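Local coordinates for calcium uptake protein 3, mitochondrial (Homo sapiens, PDB 6AGI) that senses calcium through its EF-hand domains and regulates the mitochondrial calcium uniporter channel in the central nervous system and skeletal muscle, at residues I25-Q30 and L56-L61; G29-T34 and R154-G159; V87-E92 and T208-L213; I109-F114 and L225-F230; V122-F127 and H215-K220. All blocks are in the same frame, centred on the assembly; numbering follows the deposited sequence.

Contact 1 (I25-Q30 and L56-L61)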
# COMPACT_ATOMS: atom_id res chain seq x y z
N ILE B 25 23.51 14.71 -21.70
CA ILE B 25 24.51 13.96 -22.45
C ILE B 25 23.82 13.26 -23.61
O ILE B 25 22.79 12.61 -23.43
CB ILE B 25 25.22 12.90 -21.57
CG1 ILE B 25 25.73 13.52 -20.26
CG2 ILE B 25 26.36 12.26 -22.31
CD1 ILE B 25 26.80 14.54 -20.44
N GLU B 26 24.41 13.37 -24.80
CA GLU B 26 23.95 12.61 -25.94
C GLU B 26 25.13 11.77 -26.42
O GLU B 26 26.25 12.26 -26.50
CB GLU B 26 23.45 13.55 -27.04
CG GLU B 26 23.10 12.86 -28.35
CD GLU B 26 24.27 12.76 -29.32
OE1 GLU B 26 24.94 13.78 -29.58
OE2 GLU B 26 24.54 11.64 -29.79
N CYS B 27 24.89 10.51 -26.75
CA CYS B 27 25.95 9.71 -27.36
C CYS B 27 25.30 8.70 -28.30
O CYS B 27 24.61 7.79 -27.85
CB CYS B 27 26.80 9.00 -26.29
SG CYS B 27 27.83 7.63 -26.94
N GLU B 28 25.57 8.86 -29.61
CA GLU B 28 24.95 8.05 -30.66
C GLU B 28 23.43 8.08 -30.56
O GLU B 28 22.76 7.05 -30.54
CB GLU B 28 25.50 6.63 -30.65
CG GLU B 28 26.97 6.61 -30.30
CD GLU B 28 27.70 5.42 -30.88
OE1 GLU B 28 28.95 5.48 -31.00
OE2 GLU B 28 27.02 4.43 -31.22
N GLY B 29 22.91 9.30 -30.42
CA GLY B 29 21.50 9.57 -30.39
C GLY B 29 20.77 9.21 -29.13
O GLY B 29 19.67 9.72 -28.90
N GLN B 30 21.32 8.33 -28.30
CA GLN B 30 20.71 8.10 -27.00
C GLN B 30 21.02 9.25 -26.06
O GLN B 30 22.16 9.74 -26.01
CB GLN B 30 21.18 6.78 -26.40
CG GLN B 30 20.51 6.56 -25.07
CD GLN B 30 20.74 5.18 -24.56
OE1 GLN B 30 21.49 4.41 -25.17
NE2 GLN B 30 20.13 4.84 -23.42
N LEU B 56 29.01 13.33 -26.84
CA LEU B 56 30.19 12.49 -26.69
C LEU B 56 30.21 11.38 -27.73
O LEU B 56 29.16 10.86 -28.13
CB LEU B 56 30.24 11.85 -25.29
CG LEU B 56 30.03 12.73 -24.05
CD1 LEU B 56 30.52 12.03 -22.79
CD2 LEU B 56 30.75 14.07 -24.21
N SER B 57 31.42 11.00 -28.15
CA SER B 57 31.65 9.73 -28.83
C SER B 57 31.69 8.60 -27.79
O SER B 57 31.86 8.84 -26.59
CB SER B 57 32.95 9.73 -29.62
OG SER B 57 34.01 9.23 -28.81
N LYS B 58 31.62 7.35 -28.28
CA LYS B 58 31.55 6.21 -27.37
C LYS B 58 32.78 6.12 -26.46
O LYS B 58 32.66 5.74 -25.28
CB LYS B 58 31.35 4.91 -28.14
CG LYS B 58 30.63 3.80 -27.34
CD LYS B 58 29.10 3.89 -27.46
CE LYS B 58 28.39 2.51 -27.39
NZ LYS B 58 28.84 1.51 -26.34
N GLN B 59 33.98 6.46 -26.97
CA GLN B 59 35.14 6.23 -26.11
C GLN B 59 35.47 7.41 -25.22
O GLN B 59 36.12 7.24 -24.18
CB GLN B 59 36.37 5.81 -26.94
CG GLN B 59 36.77 4.36 -26.65
CD GLN B 59 35.77 3.35 -27.22
OE1 GLN B 59 35.45 3.41 -28.40
NE2 GLN B 59 35.20 2.51 -26.36
N GLU B 60 35.00 8.61 -25.54
CA GLU B 60 35.09 9.63 -24.51
C GLU B 60 34.09 9.37 -23.39
O GLU B 60 34.39 9.61 -22.21
CB GLU B 60 34.91 11.04 -25.09
CG GLU B 60 34.04 11.17 -26.32
CD GLU B 60 34.13 12.57 -26.92
OE1 GLU B 60 35.07 13.31 -26.56
OE2 GLU B 60 33.27 12.93 -27.76
N LEU B 61 32.94 8.79 -23.73
CA LEU B 61 32.03 8.32 -22.68
C LEU B 61 32.69 7.24 -21.84
O LEU B 61 32.57 7.22 -20.60
CB LEU B 61 30.73 7.80 -23.29
CG LEU B 61 29.48 7.56 -22.41
CD1 LEU B 61 28.27 7.17 -23.27
CD2 LEU B 61 29.65 6.56 -21.27
O HOH W 1 27.98 10.30 -30.72
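The flat carboxylate of Glu28 meets Lys58 through one oxygen, OE1 lying 3.8 Å from Lys58 CB. The two side chains cross at about a right angle, and Lys58 NZ turns away to 6.0 Å from Glu28 OE2, so the opposite charges are near without touching. A second carboxylate, that of Glu26, accepts Gly29 N at OE2 on its anti side, 20° out of plane, while OE1 goes to Ser55. Across the segments, Leu56 N binds Glu26 O at 3.0 Å, nearly along the C=O axis. Two residues on from Glu26, a water accepts from Glu28 N and donates to Leu56 O. Cys27 SG, anti to its backbone N (chi1 164°), packs 3.7 Å from Leu61 CD1; Ile25 CG2 reaches Leu56 CG at 4.1 Å. Ser57 and Glu60 form a capping box, Ser57 N bonding Glu60 OE2 on its anti lone pair. The arrangement is that of a beta hairpin with a type I' turn, Cys27 to Gln30, whose strand 25-27 also pairs in parallel with 54-55, beside the capped start of helix 58-66.

Contact 2 (G29-T34 and R154-G159)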
# COMPACT_ATOMS: atom_id res chain seq x y z
N GLY B 29 22.91 9.30 -30.42
CA GLY B 29 21.50 9.57 -30.39
C GLY B 29 20.77 9.21 -29.13
O GLY B 29 19.67 9.72 -28.90
N GLN B 30 21.32 8.33 -28.30
CA GLN B 30 20.71 8.10 -27.00
C GLN B 30 21.02 9.25 -26.06
O GLN B 30 22.16 9.74 -26.01
CB GLN B 30 21.18 6.78 -26.40
CG GLN B 30 20.51 6.56 -25.07
CD GLN B 30 20.74 5.18 -24.56
OE1 GLN B 30 21.49 4.41 -25.17
NE2 GLN B 30 20.13 4.84 -23.42
N LEU B 31 20.01 9.69 -25.32
CA LEU B 31 20.18 10.78 -24.37
C LEU B 31 20.42 10.27 -22.95
O LEU B 31 19.94 9.21 -22.56
CB LEU B 31 18.95 11.68 -24.38
CG LEU B 31 18.66 12.35 -25.71
CD1 LEU B 31 17.51 13.29 -25.49
CD2 LEU B 31 19.89 13.07 -26.29
N PHE B 32 21.15 11.07 -22.17
CA PHE B 32 21.53 10.64 -20.83
C PHE B 32 21.44 11.78 -19.83
O PHE B 32 21.58 12.96 -20.15
CB PHE B 32 22.95 10.06 -20.76
CG PHE B 32 23.12 8.82 -21.54
CD1 PHE B 32 22.73 7.61 -21.02
CD2 PHE B 32 23.66 8.86 -22.81
CE1 PHE B 32 22.88 6.45 -21.74
CE2 PHE B 32 23.81 7.70 -23.55
CZ PHE B 32 23.42 6.49 -23.02
N MET B 33 21.30 11.36 -18.59
CA MET B 33 21.32 12.22 -17.43
C MET B 33 22.68 12.01 -16.77
O MET B 33 23.21 10.89 -16.79
CB MET B 33 20.16 11.75 -16.54
CG MET B 33 19.45 12.70 -15.63
SD MET B 33 17.92 11.88 -15.10
CE MET B 33 16.75 13.14 -15.43
N THR B 34 23.30 13.06 -16.25
CA THR B 34 24.43 12.82 -15.36
C THR B 34 23.93 12.66 -13.93
O THR B 34 22.76 12.93 -13.64
CB THR B 34 25.43 13.96 -15.44
OG1 THR B 34 24.77 15.19 -15.14
CG2 THR B 34 26.06 14.01 -16.80
N ARG B 154 12.29 6.97 -29.52
CA ARG B 154 12.69 5.67 -29.00
C ARG B 154 14.20 5.55 -28.93
O ARG B 154 14.75 5.08 -27.93
CB ARG B 154 12.11 4.58 -29.89
CG ARG B 154 12.23 3.17 -29.39
CD ARG B 154 11.41 2.24 -30.29
NE ARG B 154 10.07 2.79 -30.52
CZ ARG B 154 9.54 3.02 -31.73
NH1 ARG B 154 10.24 2.75 -32.83
NH2 ARG B 154 8.32 3.53 -31.83
N LEU B 155 14.89 6.00 -29.98
CA LEU B 155 16.34 6.05 -29.94
C LEU B 155 16.83 6.92 -28.80
O LEU B 155 17.72 6.51 -28.03
CB LEU B 155 16.89 6.56 -31.27
CG LEU B 155 18.42 6.65 -31.28
CD1 LEU B 155 19.08 5.29 -31.48
CD2 LEU B 155 18.84 7.61 -32.35
N GLN B 156 16.26 8.12 -28.67
CA GLN B 156 16.71 9.03 -27.62
C GLN B 156 16.62 8.38 -26.25
O GLN B 156 17.50 8.56 -25.40
CB GLN B 156 15.92 10.33 -27.66
CG GLN B 156 16.49 11.41 -28.60
CD GLN B 156 15.80 12.75 -28.44
OE1 GLN B 156 14.86 12.88 -27.67
NE2 GLN B 156 16.26 13.75 -29.18
N LEU B 157 15.55 7.61 -26.02
CA LEU B 157 15.30 7.03 -24.71
C LEU B 157 15.99 5.68 -24.48
O LEU B 157 16.32 5.37 -23.33
CB LEU B 157 13.79 6.89 -24.50
CG LEU B 157 12.88 8.13 -24.57
CD1 LEU B 157 11.43 7.72 -24.60
CD2 LEU B 157 13.10 9.07 -23.40
N TYR B 158 16.22 4.86 -25.53
CA TYR B 158 16.82 3.54 -25.30
C TYR B 158 18.01 3.13 -26.18
O TYR B 158 18.56 2.06 -25.93
CB TYR B 158 15.77 2.41 -25.42
CG TYR B 158 14.42 2.71 -24.81
CD1 TYR B 158 14.19 2.47 -23.45
CD2 TYR B 158 13.36 3.20 -25.58
CE1 TYR B 158 12.97 2.74 -22.88
CE2 TYR B 158 12.14 3.45 -25.02
CZ TYR B 158 11.95 3.23 -23.66
OH TYR B 158 10.72 3.49 -23.08
N GLY B 159 18.40 3.91 -27.18
CA GLY B 159 19.50 3.50 -28.02
C GLY B 159 19.08 2.51 -29.10
O GLY B 159 17.89 2.38 -29.42
O HOH W 2 18.43 6.78 -22.16
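The second strand of a beta hairpin, 30-32, meets the C-terminal end of helix 147-158 through Gln30 and Leu31 against Gln156, the short axes 5.2 Å apart at 45°. Leu31 N donates to Gln156 O at 2.8 Å with an N-H...O angle of 174°, on a lone pair in the carbonyl plane. The Leu31 and Gln156 side chains lie side by side and point the same way, Leu31 CD1 3.5 Å from Gln156 CD. Gln30 runs extended past the helix end, its CG anti to the backbone N (chi1 -179°), and its OE1 comes 3.6 Å from Gly159 CA. Its NE2 donates to a water at 2.9 Å, which in turn donates to Leu31 O and Leu157 O. An alanine at Gln30 would probably leave that water without its amide donor and open a gap beside Gly159. Gly29 CA also meets Leu155 CD2 at 3.8 Å. Carbonyls from the last turn of the helix are thus satisfied by a strand N-H and by a water held on an amide.

Contact 3 (V87-E92 and T208-L213)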
# COMPACT_ATOMS: atom_id res chain seq x y z
N VAL B 87 26.87 8.74 -16.39
CA VAL B 87 25.71 8.74 -17.30
C VAL B 87 24.60 7.84 -16.77
O VAL B 87 24.85 6.72 -16.30
CB VAL B 87 26.04 8.32 -18.75
CG1 VAL B 87 26.85 9.39 -19.44
CG2 VAL B 87 26.75 6.96 -18.82
N ILE B 88 23.37 8.33 -16.88
CA ILE B 88 22.16 7.63 -16.47
C ILE B 88 21.18 7.63 -17.64
O ILE B 88 20.93 8.69 -18.24
CB ILE B 88 21.53 8.27 -15.23
CG1 ILE B 88 22.56 8.30 -14.09
CG2 ILE B 88 20.22 7.57 -14.90
CD1 ILE B 88 22.10 9.04 -12.87
N SER B 89 20.69 6.44 -18.00
CA SER B 89 19.72 6.32 -19.08
C SER B 89 18.33 6.56 -18.54
O SER B 89 18.12 6.69 -17.33
CB SER B 89 19.78 4.94 -19.73
OG SER B 89 19.65 3.88 -18.78
N TYR B 90 17.36 6.57 -19.46
CA TYR B 90 15.96 6.80 -19.09
C TYR B 90 15.41 5.70 -18.17
O TYR B 90 14.75 5.98 -17.15
CB TYR B 90 15.12 6.93 -20.35
CG TYR B 90 13.65 6.98 -20.04
CD1 TYR B 90 13.14 7.96 -19.19
CD2 TYR B 90 12.76 6.07 -20.61
CE1 TYR B 90 11.81 8.02 -18.89
CE2 TYR B 90 11.41 6.12 -20.32
CZ TYR B 90 10.94 7.10 -19.45
OH TYR B 90 9.60 7.17 -19.15
N THR B 91 15.61 4.43 -18.56
CA THR B 91 15.21 3.32 -17.71
C THR B 91 15.86 3.42 -16.34
O THR B 91 15.22 3.16 -15.31
CB THR B 91 15.56 1.99 -18.37
OG1 THR B 91 15.17 2.03 -19.76
CG2 THR B 91 14.83 0.86 -17.64
N GLU B 92 17.14 3.73 -16.33
CA GLU B 92 17.91 3.80 -15.10
C GLU B 92 17.35 4.92 -14.21
O GLU B 92 17.23 4.77 -12.98
CB GLU B 92 19.35 4.02 -15.54
CG GLU B 92 20.49 3.58 -14.74
CD GLU B 92 21.66 3.26 -15.66
OE1 GLU B 92 21.64 2.19 -16.33
OE2 GLU B 92 22.56 4.13 -15.81
N THR B 208 25.08 0.16 -24.45
CA THR B 208 25.95 1.19 -23.92
C THR B 208 26.10 1.09 -22.40
O THR B 208 25.11 1.12 -21.66
CB THR B 208 25.41 2.57 -24.30
OG1 THR B 208 25.73 2.85 -25.67
CG2 THR B 208 26.02 3.65 -23.43
N ASP B 209 27.34 1.02 -21.93
CA ASP B 209 27.60 0.95 -20.50
C ASP B 209 27.19 2.26 -19.84
O ASP B 209 27.18 3.32 -20.46
CB ASP B 209 29.08 0.68 -20.23
CG ASP B 209 29.40 -0.80 -20.15
OD1 ASP B 209 28.52 -1.62 -20.48
OD2 ASP B 209 30.56 -1.13 -19.80
N THR B 210 26.83 2.18 -18.57
CA THR B 210 26.35 3.33 -17.83
C THR B 210 27.02 3.32 -16.47
O THR B 210 27.76 2.39 -16.12
CB THR B 210 24.82 3.35 -17.67
OG1 THR B 210 24.38 2.14 -17.04
CG2 THR B 210 24.10 3.54 -19.01
N THR B 211 26.79 4.39 -15.70
CA THR B 211 27.40 4.47 -14.37
C THR B 211 26.87 3.39 -13.45
O THR B 211 27.65 2.72 -12.77
CB THR B 211 27.22 5.87 -13.78
OG1 THR B 211 28.20 6.75 -14.35
CG2 THR B 211 27.29 5.86 -12.23
N LEU B 212 25.55 3.18 -13.41
CA LEU B 212 25.05 2.14 -12.52
C LEU B 212 25.47 0.75 -12.99
O LEU B 212 25.72 -0.14 -12.18
CB LEU B 212 23.53 2.23 -12.38
CG LEU B 212 23.16 3.38 -11.44
CD1 LEU B 212 21.66 3.44 -11.24
CD2 LEU B 212 23.92 3.29 -10.09
N LEU B 213 25.59 0.57 -14.31
CA LEU B 213 25.99 -0.72 -14.84
C LEU B 213 27.43 -1.08 -14.45
O LEU B 213 27.71 -2.20 -14.00
CB LEU B 213 25.81 -0.66 -16.35
CG LEU B 213 25.12 -1.77 -17.11
CD1 LEU B 213 23.79 -2.08 -16.48
CD2 LEU B 213 24.94 -1.28 -18.56
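This is a buried polar contact between two helix starts, in which Glu92 of helix 90-101 and Thr210, the N-cap of helix 211-217, reach toward each other tip to tip. Thr210 OG1 donates to Glu92 OE1 at 2.8 Å, arriving on the syn side and 21° out of the carboxylate plane. The hydroxyl sits between its own backbone N and carbonyl carbon (chi1 56°), where it also accepts Leu213 N in a weak capping bond. Beside this pair, Glu92 slides past Leu212 in the opposite direction, Glu92 CG lying 3.7 Å from Leu212 CD1, so the carboxylate arm has an apolar flank. The loop ahead of helix 90-101 adds two bonds at Val87. Val87 N donates to Thr211 OG1 at 3.1 Å, and Thr211 N returns the bond to Val87 O with an N-H...O angle of 168°. The Val87 side chain closes over Thr210, its CG2 3.8 Å from Thr210 CA, and touches Leu61 of helix 58-66 as well. The carboxylate lies by the first turn of helix 211-217, whose dipole would probably favour its negative charge. What results is a threonine N-cap whose hydroxyl is shared between its own helix and a glutamate of a neighbouring one.

Contact 4 (I109-F114 and L225-F230)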
# COMPACT_ATOMS: atom_id res chain seq x y z
N ILE B 109 11.60 -6.92 -1.83
CA ILE B 109 10.70 -7.27 -2.92
C ILE B 109 11.35 -6.96 -4.28
O ILE B 109 11.23 -7.74 -5.24
CB ILE B 109 9.34 -6.56 -2.78
CG1 ILE B 109 8.54 -7.14 -1.62
CG2 ILE B 109 8.48 -6.70 -4.05
CD1 ILE B 109 7.47 -6.14 -1.07
N ALA B 110 12.09 -5.86 -4.37
CA ALA B 110 12.72 -5.46 -5.62
C ALA B 110 13.84 -6.43 -6.03
O ALA B 110 13.86 -6.94 -7.16
CB ALA B 110 13.26 -4.04 -5.49
N PHE B 111 14.76 -6.70 -5.10
CA PHE B 111 15.82 -7.69 -5.32
C PHE B 111 15.25 -9.02 -5.82
O PHE B 111 15.75 -9.60 -6.81
CB PHE B 111 16.60 -7.92 -4.03
CG PHE B 111 17.75 -8.86 -4.19
CD1 PHE B 111 18.97 -8.43 -4.68
CD2 PHE B 111 17.60 -10.20 -3.88
CE1 PHE B 111 20.03 -9.30 -4.86
CE2 PHE B 111 18.66 -11.10 -4.05
CZ PHE B 111 19.88 -10.64 -4.55
N ASN B 112 14.22 -9.54 -5.13
CA ASN B 112 13.62 -10.78 -5.59
C ASN B 112 12.95 -10.62 -6.95
O ASN B 112 13.02 -11.53 -7.78
CB ASN B 112 12.62 -11.28 -4.56
CG ASN B 112 13.29 -11.89 -3.37
OD1 ASN B 112 14.46 -12.29 -3.46
ND2 ASN B 112 12.57 -11.97 -2.23
N MET B 113 12.37 -9.46 -7.23
CA MET B 113 11.84 -9.28 -8.57
C MET B 113 12.93 -9.34 -9.62
O MET B 113 12.66 -9.67 -10.78
CB MET B 113 11.07 -7.96 -8.68
CG MET B 113 9.64 -8.04 -8.16
SD MET B 113 8.68 -9.20 -9.10
CE MET B 113 8.06 -8.06 -10.34
N PHE B 114 14.17 -9.04 -9.25
CA PHE B 114 15.28 -9.10 -10.20
C PHE B 114 15.86 -10.51 -10.35
O PHE B 114 16.20 -10.92 -11.46
CB PHE B 114 16.37 -8.13 -9.76
CG PHE B 114 16.24 -6.75 -10.33
CD1 PHE B 114 16.66 -6.49 -11.64
CD2 PHE B 114 15.74 -5.70 -9.57
CE1 PHE B 114 16.56 -5.21 -12.17
CE2 PHE B 114 15.63 -4.42 -10.09
CZ PHE B 114 16.03 -4.18 -11.38
N LEU B 225 25.64 -9.00 -7.74
CA LEU B 225 25.07 -8.19 -6.68
C LEU B 225 24.26 -9.07 -5.73
O LEU B 225 23.30 -9.72 -6.16
CB LEU B 225 24.16 -7.11 -7.26
CG LEU B 225 24.71 -5.74 -7.60
CD1 LEU B 225 23.50 -4.87 -7.98
CD2 LEU B 225 25.43 -5.15 -6.41
N ASN B 226 24.64 -9.09 -4.46
CA ASN B 226 23.85 -9.79 -3.45
C ASN B 226 22.81 -8.83 -2.86
O ASN B 226 22.81 -7.63 -3.15
CB ASN B 226 24.76 -10.37 -2.36
CG ASN B 226 25.44 -9.29 -1.52
OD1 ASN B 226 25.39 -8.10 -1.83
ND2 ASN B 226 26.12 -9.71 -0.47
N PHE B 227 21.94 -9.35 -2.00
CA PHE B 227 20.90 -8.51 -1.41
C PHE B 227 21.48 -7.37 -0.58
O PHE B 227 20.92 -6.27 -0.53
CB PHE B 227 19.97 -9.34 -0.53
CG PHE B 227 18.93 -8.54 0.14
CD1 PHE B 227 18.19 -7.59 -0.57
CD2 PHE B 227 18.73 -8.68 1.51
CE1 PHE B 227 17.23 -6.81 0.09
CE2 PHE B 227 17.78 -7.91 2.17
CZ PHE B 227 17.03 -6.98 1.47
N GLU B 228 22.58 -7.63 0.12
CA GLU B 228 23.10 -6.62 1.04
C GLU B 228 23.60 -5.38 0.29
O GLU B 228 23.29 -4.25 0.69
CB GLU B 228 24.16 -7.28 1.92
CG GLU B 228 23.56 -8.34 2.91
CD GLU B 228 23.41 -9.78 2.33
OE1 GLU B 228 24.11 -10.15 1.36
OE2 GLU B 228 22.57 -10.56 2.86
N ASP B 229 24.31 -5.56 -0.83
CA ASP B 229 24.74 -4.38 -1.58
C ASP B 229 23.56 -3.63 -2.19
O ASP B 229 23.53 -2.39 -2.17
CB ASP B 229 25.73 -4.73 -2.70
CG ASP B 229 26.89 -5.57 -2.22
OD1 ASP B 229 27.50 -5.20 -1.20
OD2 ASP B 229 27.26 -6.54 -2.93
N PHE B 230 22.57 -4.36 -2.71
CA PHE B 230 21.36 -3.77 -3.27
C PHE B 230 20.65 -2.89 -2.24
O PHE B 230 20.32 -1.72 -2.51
CB PHE B 230 20.48 -4.93 -3.72
CG PHE B 230 19.47 -4.62 -4.78
CD1 PHE B 230 19.86 -4.44 -6.11
CD2 PHE B 230 18.11 -4.63 -4.47
CE1 PHE B 230 18.92 -4.20 -7.09
CE2 PHE B 230 17.17 -4.40 -5.44
CZ PHE B 230 17.57 -4.18 -6.76
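Backbones come nearest at Phe111 and Phe227, whose CA atoms are 6.5 Å apart: Phe111 lies in the last part of helix 104-114, Phe227 at the start of helix 227-250. Asn226 caps the latter, its OD1 accepting Asp229 N at 2.9 Å from above the carbonyl plane. Phe111 CG is anti to the backbone N (chi1 -177°), and the ring meets both Phe227 and Phe230. Over one face stands Phe227 CB, 4.0 Å from the ring centroid and 5° off the normal. Near the ring plane, at the edge, lie Leu225 O and Phe230; the Phe111 edge points at the Phe230 face, with centroids 5.5 Å apart and planes at 69°. Phe230 has Ala110 CB at its own edge, 3.9 Å from CE2, and Phe230 CZ meets Phe114 CD2 at 3.7 Å. An alanine at Phe111 would probably open a gap where the ring faces Phe227 CB and leave the Phe230 face without its aromatic edge partner. An aromatic cluster joining the entering helix 104-114 of EF-hand 1 to helix 227-250, with a backbone bond from Leu225 to Val122, next to the calcium ligand Met121, is consistent with the paired EF-hand arrangement.

Contact 5 (V122-F127 and H215-K220). With CA (calcium ion), chain F.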
# COMPACT_ATOMS: atom_id res chain seq x y z
N VAL B 122 22.40 -10.95 -8.52
CA VAL B 122 21.78 -10.36 -9.70
C VAL B 122 22.91 -10.13 -10.70
O VAL B 122 23.85 -9.38 -10.43
CB VAL B 122 21.01 -9.07 -9.38
CG1 VAL B 122 20.59 -8.37 -10.64
CG2 VAL B 122 19.77 -9.40 -8.60
N ASP B 123 22.85 -10.86 -11.81
CA ASP B 123 23.73 -10.69 -12.97
C ASP B 123 23.54 -9.31 -13.58
O ASP B 123 22.51 -8.66 -13.40
CB ASP B 123 23.39 -11.71 -14.06
CG ASP B 123 23.23 -13.11 -13.52
OD1 ASP B 123 23.48 -13.33 -12.31
OD2 ASP B 123 22.79 -13.98 -14.31
N LYS B 124 24.53 -8.89 -14.36
CA LYS B 124 24.31 -7.79 -15.28
C LYS B 124 23.16 -8.10 -16.24
O LYS B 124 22.44 -7.19 -16.66
CB LYS B 124 25.59 -7.49 -16.07
CG LYS B 124 25.54 -6.25 -16.97
CD LYS B 124 26.91 -6.05 -17.59
CE LYS B 124 26.95 -5.07 -18.76
NZ LYS B 124 28.38 -4.89 -19.15
N LYS B 125 22.97 -9.37 -16.59
CA LYS B 125 22.01 -9.73 -17.63
C LYS B 125 20.59 -9.75 -17.06
O LYS B 125 19.66 -9.21 -17.68
CB LYS B 125 22.40 -11.10 -18.21
CG LYS B 125 21.45 -11.70 -19.23
CD LYS B 125 21.08 -13.14 -18.86
CE LYS B 125 19.81 -13.23 -18.02
NZ LYS B 125 19.71 -14.53 -17.27
N GLU B 126 20.46 -10.24 -15.82
CA GLU B 126 19.24 -10.04 -15.05
C GLU B 126 18.89 -8.56 -14.94
O GLU B 126 17.76 -8.15 -15.23
CB GLU B 126 19.38 -10.63 -13.65
CG GLU B 126 18.98 -12.07 -13.57
CD GLU B 126 19.31 -12.69 -12.23
OE1 GLU B 126 20.35 -12.34 -11.65
OE2 GLU B 126 18.50 -13.50 -11.74
N PHE B 127 19.85 -7.75 -14.52
CA PHE B 127 19.60 -6.32 -14.38
C PHE B 127 19.19 -5.70 -15.70
O PHE B 127 18.43 -4.73 -15.69
CB PHE B 127 20.82 -5.62 -13.78
CG PHE B 127 20.56 -4.19 -13.41
CD1 PHE B 127 20.75 -3.16 -14.31
CD2 PHE B 127 20.04 -3.89 -12.16
CE1 PHE B 127 20.50 -1.85 -13.96
CE2 PHE B 127 19.76 -2.58 -11.80
CZ PHE B 127 19.99 -1.56 -12.70
N HIS B 215 29.19 0.51 -11.96
CA HIS B 215 29.25 0.52 -10.51
C HIS B 215 28.82 -0.83 -9.94
O HIS B 215 29.43 -1.32 -8.99
CB HIS B 215 28.37 1.65 -9.99
CG HIS B 215 28.28 1.71 -8.50
ND1 HIS B 215 29.26 2.27 -7.71
CD2 HIS B 215 27.33 1.27 -7.64
CE1 HIS B 215 28.92 2.19 -6.44
NE2 HIS B 215 27.75 1.58 -6.37
N PHE B 216 27.78 -1.44 -10.54
CA PHE B 216 27.19 -2.69 -10.03
C PHE B 216 27.99 -3.91 -10.46
O PHE B 216 28.30 -4.77 -9.62
CB PHE B 216 25.75 -2.84 -10.53
CG PHE B 216 24.76 -2.00 -9.77
CD1 PHE B 216 25.01 -1.62 -8.46
CD2 PHE B 216 23.58 -1.60 -10.36
CE1 PHE B 216 24.09 -0.85 -7.74
CE2 PHE B 216 22.67 -0.82 -9.66
CZ PHE B 216 22.91 -0.46 -8.35
N PHE B 217 28.30 -4.02 -11.75
CA PHE B 217 28.89 -5.25 -12.29
C PHE B 217 30.30 -5.05 -12.84
O PHE B 217 30.78 -5.91 -13.59
CB PHE B 217 27.99 -5.83 -13.36
CG PHE B 217 26.54 -5.76 -13.01
CD1 PHE B 217 26.00 -6.64 -12.09
CD2 PHE B 217 25.72 -4.81 -13.59
CE1 PHE B 217 24.66 -6.57 -11.75
CE2 PHE B 217 24.40 -4.73 -13.24
CZ PHE B 217 23.87 -5.62 -12.31
N GLY B 218 30.96 -3.94 -12.52
CA GLY B 218 32.33 -3.78 -12.93
C GLY B 218 32.48 -3.40 -14.39
O GLY B 218 31.51 -3.31 -15.15
N LYS B 219 33.74 -3.20 -14.79
CA LYS B 219 34.03 -2.73 -16.14
C LYS B 219 33.88 -3.84 -17.16
O LYS B 219 33.58 -3.57 -18.33
CB LYS B 219 35.44 -2.14 -16.20
CG LYS B 219 35.57 -0.70 -15.72
CD LYS B 219 35.59 -0.60 -14.18
CE LYS B 219 35.95 0.80 -13.69
NZ LYS B 219 35.80 0.94 -12.21
N LYS B 220 34.07 -5.09 -16.75
CA LYS B 220 33.87 -6.22 -17.66
C LYS B 220 32.45 -6.76 -17.62
O LYS B 220 32.07 -7.55 -18.50
CB LYS B 220 34.85 -7.35 -17.34
CG LYS B 220 36.32 -6.95 -17.32
CD LYS B 220 37.01 -7.23 -15.97
CE LYS B 220 37.33 -8.72 -15.68
NZ LYS B 220 37.98 -8.89 -14.30
CA CA F . 20.77 -14.44 -10.42
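Phe217 CG stands beside its backbone N (chi1 -41°) and Phe127 CG anti to its own (chi1 -171°), settings that place both CG atoms where the rings they carry can meet. The Phe217 ring is sandwiched: Lys124 CA lies over the centre of one face, 3.5 Å from the centroid and 3° off the normal, and Phe216 CB over the centre of the opposite face. Lys124 CB continues the cover, 3.6 Å from Phe217 CG. Near the ring plane Val122 O approaches Phe217 CE1; Phe127 CB comes obliquely to 3.4 Å from Phe217 CZ. Phe216 turns its edge toward the Phe127 face in an offset edge-to-face pair, with centroids 5.6 Å apart; Phe114 and Phe95 also meet the Phe127 ring. On the same first turn of helix 124-138, Glu126 grips the calcium ion with both oxygens, OE1 at 2.5 Å and OE2 at 2.8 Å. Its OE1 accepts Asp123 N at 2.9 Å on the anti lone pair, which, with the two metal bonds, holds the carboxylate against rotation. Asp115, Asp117, Asn119 and Met121 complete the site seen here. The helix turn that carries the bidentate EF-hand glutamate is therefore also packed against a phenylalanine cluster, so a shift of that turn on calcium binding or release would probably be felt by Phe127, Phe216 and Phe217.

Contacts 1 and 2 start from the same hairpin, share Gly29 and Gln30, and lie 9 Å apart between centres, one reaching helix 58-66 and the other helix 147-158. Contact 3 touches both, packing Val87 on Leu61 of contact 1 and probably bonding Ile88 N to Met33 O of contact 2; it uses helix 211-217, as does contact 5 about 11 Å away. Contacts 4 and 5 are 12 Å apart and touch at EF-hand 1, contact 5 nested inside the loop that contact 4 closes. Contact 1 closes before contacts 3, 4 and 5 open, whereas contacts 2 and 3 interleave. Touching neighbours therefore link the N-terminal hairpin, through helix 211-217, to calcium-binding EF-hand 1, so the sensor site is built into the same packed body.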